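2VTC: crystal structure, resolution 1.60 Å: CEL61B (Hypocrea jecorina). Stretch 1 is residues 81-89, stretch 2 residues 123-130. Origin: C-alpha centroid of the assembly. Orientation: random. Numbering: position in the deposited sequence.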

ATOM      1  N   ASN A  81      11.438   3.431   8.060  1.00 17.08           N
ATOM      2  CA  ASN A  81      12.853   3.375   7.603  1.00 17.33           C
ATOM      3  C   ASN A  81      12.992   2.588   6.291  1.00 17.45           C
ATOM      4  O   ASN A  81      13.996   1.892   6.053  1.00 18.87           O
ATOM      5  CB  ASN A  81      13.738   2.743   8.689  1.00 17.52           C
ATOM      6  CG  ASN A  81      13.697   3.496  10.007  1.00 17.46           C
ATOM      7  OD1 ASN A  81      13.406   4.698  10.070  1.00 18.52           O
ATOM      8  ND2 ASN A  81      13.995   2.766  11.097  1.00 19.52           N
ATOM      9  N   ALA A  82      11.976   2.662   5.433  1.00 17.24           N
ATOM     10  CA  ALA A  82      11.916   1.797   4.272  1.00 16.48           C
ATOM     11  C   ALA A  82      12.942   2.151   3.209  1.00 17.11           C
ATOM     12  O   ALA A  82      13.311   3.319   3.044  1.00 17.01           O
ATOM     13  CB  ALA A  82      10.529   1.770   3.645  1.00 17.51           C
ATOM     14  N   ALA A  83      13.347   1.115   2.495  1.00 17.68           N
ATOM     15  CA  ALA A  83      14.288   1.227   1.362  1.00 17.77           C
ATOM     16  C   ALA A  83      13.822   0.353   0.208  1.00 17.89           C
ATOM     17  O   ALA A  83      13.241  -0.723   0.409  1.00 18.20           O
ATOM     18  CB  ALA A  83      15.690   0.809   1.811  1.00 18.02           C
ATOM     19  N   PRO A  84      14.071   0.804  -1.038  1.00 18.32           N
ATOM     20  CA  PRO A  84      13.608   0.049  -2.199  1.00 18.01           C
ATOM     21  C   PRO A  84      14.101  -1.408  -2.224  1.00 18.14           C
ATOM     22  O   PRO A  84      15.231  -1.709  -1.791  1.00 19.05           O
ATOM     23  CB  PRO A  84      14.175   0.842  -3.392  1.00 18.63           C
ATOM     24  CG  PRO A  84      14.393   2.196  -2.874  1.00 18.94           C
ATOM     25  CD  PRO A  84      14.726   2.073  -1.413  1.00 18.76           C
ATOM     26  N   GLY A  85      13.254  -2.309  -2.717  1.00 18.25           N
ATOM     27  CA  GLY A  85      13.660  -3.690  -2.973  1.00 17.61           C
ATOM     28  C   GLY A  85      14.839  -3.679  -3.942  1.00 18.81           C
ATOM     29  O   GLY A  85      14.935  -2.776  -4.784  1.00 17.81           O
ATOM     30  N   ALA A  86      15.698  -4.688  -3.822  1.00 19.36           N
ATOM     31  CA  ALA A  86      16.956  -4.733  -4.579  1.00 19.53           C
ATOM     32  C   ALA A  86      16.727  -5.165  -6.027  1.00 20.85           C
ATOM     33  O   ALA A  86      17.631  -5.021  -6.884  1.00 21.12           O
ATOM     34  CB  ALA A  86      17.971  -5.649  -3.880  1.00 20.12           C
ATOM     35  N   ILE A  87      15.533  -5.687  -6.315  1.00 21.36           N
ATOM     36  CA  ILE A  87      15.126  -6.050  -7.683  1.00 21.60           C
ATOM     37  C   ILE A  87      13.707  -5.556  -7.946  1.00 21.57           C
ATOM     38  O   ILE A  87      13.063  -5.022  -7.038  1.00 21.73           O
ATOM     39  CB  ILE A  87      15.194  -7.586  -7.949  1.00 21.45           C
ATOM     40  CG1 ILE A  87      14.159  -8.347  -7.076  1.00 21.85           C
ATOM     41  CG2 ILE A  87      16.635  -8.109  -7.738  1.00 21.95           C
ATOM     42  CD1 ILE A  87      13.961  -9.811  -7.420  1.00 23.23           C
ATOM     43  N   SER A  88      13.232  -5.726  -9.178  1.00 21.51           N
ATOM     44  CA  SER A  88      11.855  -5.385  -9.550  1.00 21.54           C
ATOM     45  C   SER A  88      11.110  -6.581 -10.150  1.00 21.89           C
ATOM     46  O   SER A  88      11.693  -7.376 -10.894  1.00 22.74           O
ATOM     47  CB  SER A  88      11.868  -4.227 -10.555  1.00 22.08           C
ATOM     48  OG  SER A  88      10.555  -3.774 -10.888  1.00 21.64           O
ATOM     49  N   ALA A  89       9.819  -6.701  -9.824  1.00 21.14           N
ATOM     50  CA  ALA A  89       8.917  -7.601 -10.534  1.00 21.76           C
ATOM     51  C   ALA A  89       8.526  -6.923 -11.847  1.00 21.82           C
ATOM     52  O   ALA A  89       8.993  -5.807 -12.150  1.00 22.95           O
ATOM     53  CB  ALA A  89       7.678  -7.894  -9.684  1.00 21.16           C
ATOM     54  N   SER A 123      16.134   3.289 -12.294  1.00 21.46           N
ATOM     55  CA  SER A 123      15.664   2.056 -11.665  1.00 20.05           C
ATOM     56  C   SER A 123      14.950   2.365 -10.339  1.00 19.53           C
ATOM     57  O   SER A 123      15.397   3.227  -9.584  1.00 19.85           O
ATOM     58  CB  SER A 123      16.853   1.162 -11.360  1.00 20.99           C
ATOM     59  OG  SER A 123      16.410  -0.024 -10.727  1.00 19.31           O
ATOM     60  N   CYS A 124      13.883   1.630 -10.038  1.00 19.71           N
ATOM     61  CA  CYS A 124      13.221   1.813  -8.732  1.00 19.12           C
ATOM     62  C   CYS A 124      14.104   1.298  -7.606  1.00 19.49           C
ATOM     63  O   CYS A 124      13.976   1.752  -6.464  1.00 18.81           O
ATOM     64  CB  CYS A 124      11.808   1.200  -8.709  1.00 20.33           C
ATOM     65  SG  CYS A 124      10.570   2.044  -9.743  1.00 20.39           S
ATOM     66  N   THR A 125      15.045   0.403  -7.933  1.00 19.22           N
ATOM     67  CA  THR A 125      15.935  -0.196  -6.924  1.00 19.75           C
ATOM     68  C   THR A 125      16.862   0.823  -6.241  1.00 19.79           C
ATOM     69  O   THR A 125      17.421   0.555  -5.162  1.00 20.69           O
ATOM     70  CB  THR A 125      16.772  -1.351  -7.537  1.00 19.99           C
ATOM     71  OG1 THR A 125      17.737  -0.794  -8.443  1.00 20.46           O
ATOM     72  CG2 THR A 125      15.880  -2.342  -8.292  1.00 20.60           C
ATOM     73  N   THR A 126      17.029   1.992  -6.866  1.00 19.96           N
ATOM     74  CA  THR A 126      17.924   3.020  -6.342  1.00 20.29           C
ATOM     75  C   THR A 126      17.251   4.387  -6.220  1.00 20.25           C
ATOM     76  O   THR A 126      17.914   5.394  -6.043  1.00 21.35           O
ATOM     77  CB  THR A 126      19.202   3.137  -7.223  1.00 21.04           C
ATOM     78  OG1 THR A 126      18.797   3.331  -8.573  1.00 21.56           O
ATOM     79  CG2 THR A 126      20.044   1.869  -7.128  1.00 21.99           C
ATOM     80  N   VAL A 127      15.916   4.420  -6.295  1.00 20.17           N
ATOM     81  CA  VAL A 127      15.166   5.667  -6.274  1.00 19.98           C
ATOM     82  C   VAL A 127      15.253   6.347  -4.893  1.00 19.43           C
ATOM     83  O   VAL A 127      15.436   5.668  -3.859  1.00 20.84           O
ATOM     84  CB  VAL A 127      13.677   5.390  -6.692  1.00 20.17           C
ATOM     85  CG1 VAL A 127      12.895   4.774  -5.531  1.00 19.26           C
ATOM     86  CG2 VAL A 127      12.988   6.616  -7.222  1.00 21.98           C
ATOM     87  N   ASN A 128      15.145   7.675  -4.895  1.00 19.50           N
ATOM     88  CA  ASN A 128      14.959   8.454  -3.681  1.00 19.14           C
ATOM     89  C   ASN A 128      13.452   8.458  -3.388  1.00 18.30           C
ATOM     90  O   ASN A 128      12.679   9.114  -4.098  1.00 17.30           O
ATOM     91  CB  ASN A 128      15.478   9.886  -3.895  1.00 19.96           C
ATOM     92  CG  ASN A 128      15.365  10.779  -2.659  1.00 21.66           C
ATOM     93  OD1 ASN A 128      15.965  11.872  -2.632  1.00 25.72           O
ATOM     94  ND2 ASN A 128      14.598  10.357  -1.648  1.00 17.44           N
ATOM     95  N   LYS A 129      13.033   7.693  -2.365  1.00 17.12           N
ATOM     96  CA  LYS A 129      11.589   7.555  -2.074  1.00 16.96           C
ATOM     97  C   LYS A 129      10.875   8.890  -1.838  1.00 16.37           C
ATOM     98  O   LYS A 129       9.686   9.034  -2.129  1.00 16.03           O
ATOM     99  CB  LYS A 129      11.371   6.616  -0.875  1.00 15.97           C
ATOM    100  CG  LYS A 129      11.765   7.177   0.488  1.00 16.33           C
ATOM    101  CD  LYS A 129      11.626   6.059   1.545  1.00 15.93           C
ATOM    102  CE  LYS A 129      11.918   6.611   2.917  1.00 17.37           C
ATOM    103  NZ  LYS A 129      11.781   5.534   3.940  1.00 16.87           N
ATOM    104  N   ASN A 130      11.607   9.873  -1.319  1.00 15.93           N
ATOM    105  CA  ASN A 130      11.008  11.155  -0.969  1.00 17.54           C
ATOM    106  C   ASN A 130      10.606  12.001  -2.190  1.00 17.51           C
ATOM    107  O   ASN A 130       9.836  12.968  -2.068  1.00 19.02           O
ATOM    108  CB  ASN A 130      11.950  11.909  -0.025  1.00 17.46           C
ATOM    109  CG  ASN A 130      12.245  11.120   1.248  1.00 18.57           C
ATOM    110  OD1 ASN A 130      13.415  10.921   1.624  1.00 24.12           O
ATOM    111  ND2 ASN A 130      11.198  10.645   1.898  1.00 18.95           N
TER
HETATM  112  O   HOH W   1      17.756  -1.319  -3.174  1.00 33.37           O

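Two irregular segments of one chain pack here through a small contact of about 351 Å², in which side-chain and backbone carbons pack largely against backbone carbonyl oxygens, tied by a single direct hydrogen bond from a lysine and by one bridging water. Neither forms a sheet with the other: stretch 1 has no regular helix or strand, and stretch 2 turns through a short 3-10 segment at Cys 124 and Thr 125. The backbones come nearest at Ala 86 and Thr 125, whose CA atoms are 5.2 Å apart.

The direct hydrogen bond belongs to Lys 129. Its CB points toward stretch 1, and after a p rotamer at chi1 the remaining three torsions are all t, so the chain is fully extended and carries the ammonium group to the backbone of Ala 82. There Lys 129 NZ donates to Ala 82 O over 2.8 Å. Lysine suits this place because its length spans the gap and its charged end finds a carbonyl oxygen. The N of Ala 82 lies 3.2 Å from Lys 129 NZ, but both are donors, so this proximity adds no hydrogen bond. Ala 82 is buried, and its small side chain remains close to the amine, with CB 4.0 Å from Lys 129 NZ.

Pro 84 and Thr 125 bury the most surface. The CA-to-CB bond of Pro 84 points toward stretch 2, where Pro 84 CB lies 3.2 Å from Cys 124 O, while Pro 84 CG meets Val 127 CG1 at 4.0 Å in an apolar contact. The ring offers CB and CG as compact carbon surface for this packing. Its carbonyl is still used: a water donates to both Pro 84 O (2.9 Å) and Thr 125 O (2.8 Å), linking two backbone acceptors that could not bond to each other.

Thr 125 serves the contact with its backbone and its methyl. Thr 125 CA makes a CA-H...O contact with Gly 85 O at 3.5 Å, with an angle of 141° at the hydrogen. Thr 125 CG2 lies 3.5 Å from Ala 86 O and 3.8 Å from Ile 87 CA, packing against the backbone while the CB atoms of Ala 86 and Ile 87 point away. The hydroxyl has a partner within its own stretch: OG1 of Thr 125 and OG of Ser 123 share a hydrogen bond of 2.8 Å. Threonine thus combines a methyl for packing with a hydroxyl for local bonding. The turn itself has a weak backbone hydrogen bond from Val 127 N to Cys 124 O, at 3.3 Å.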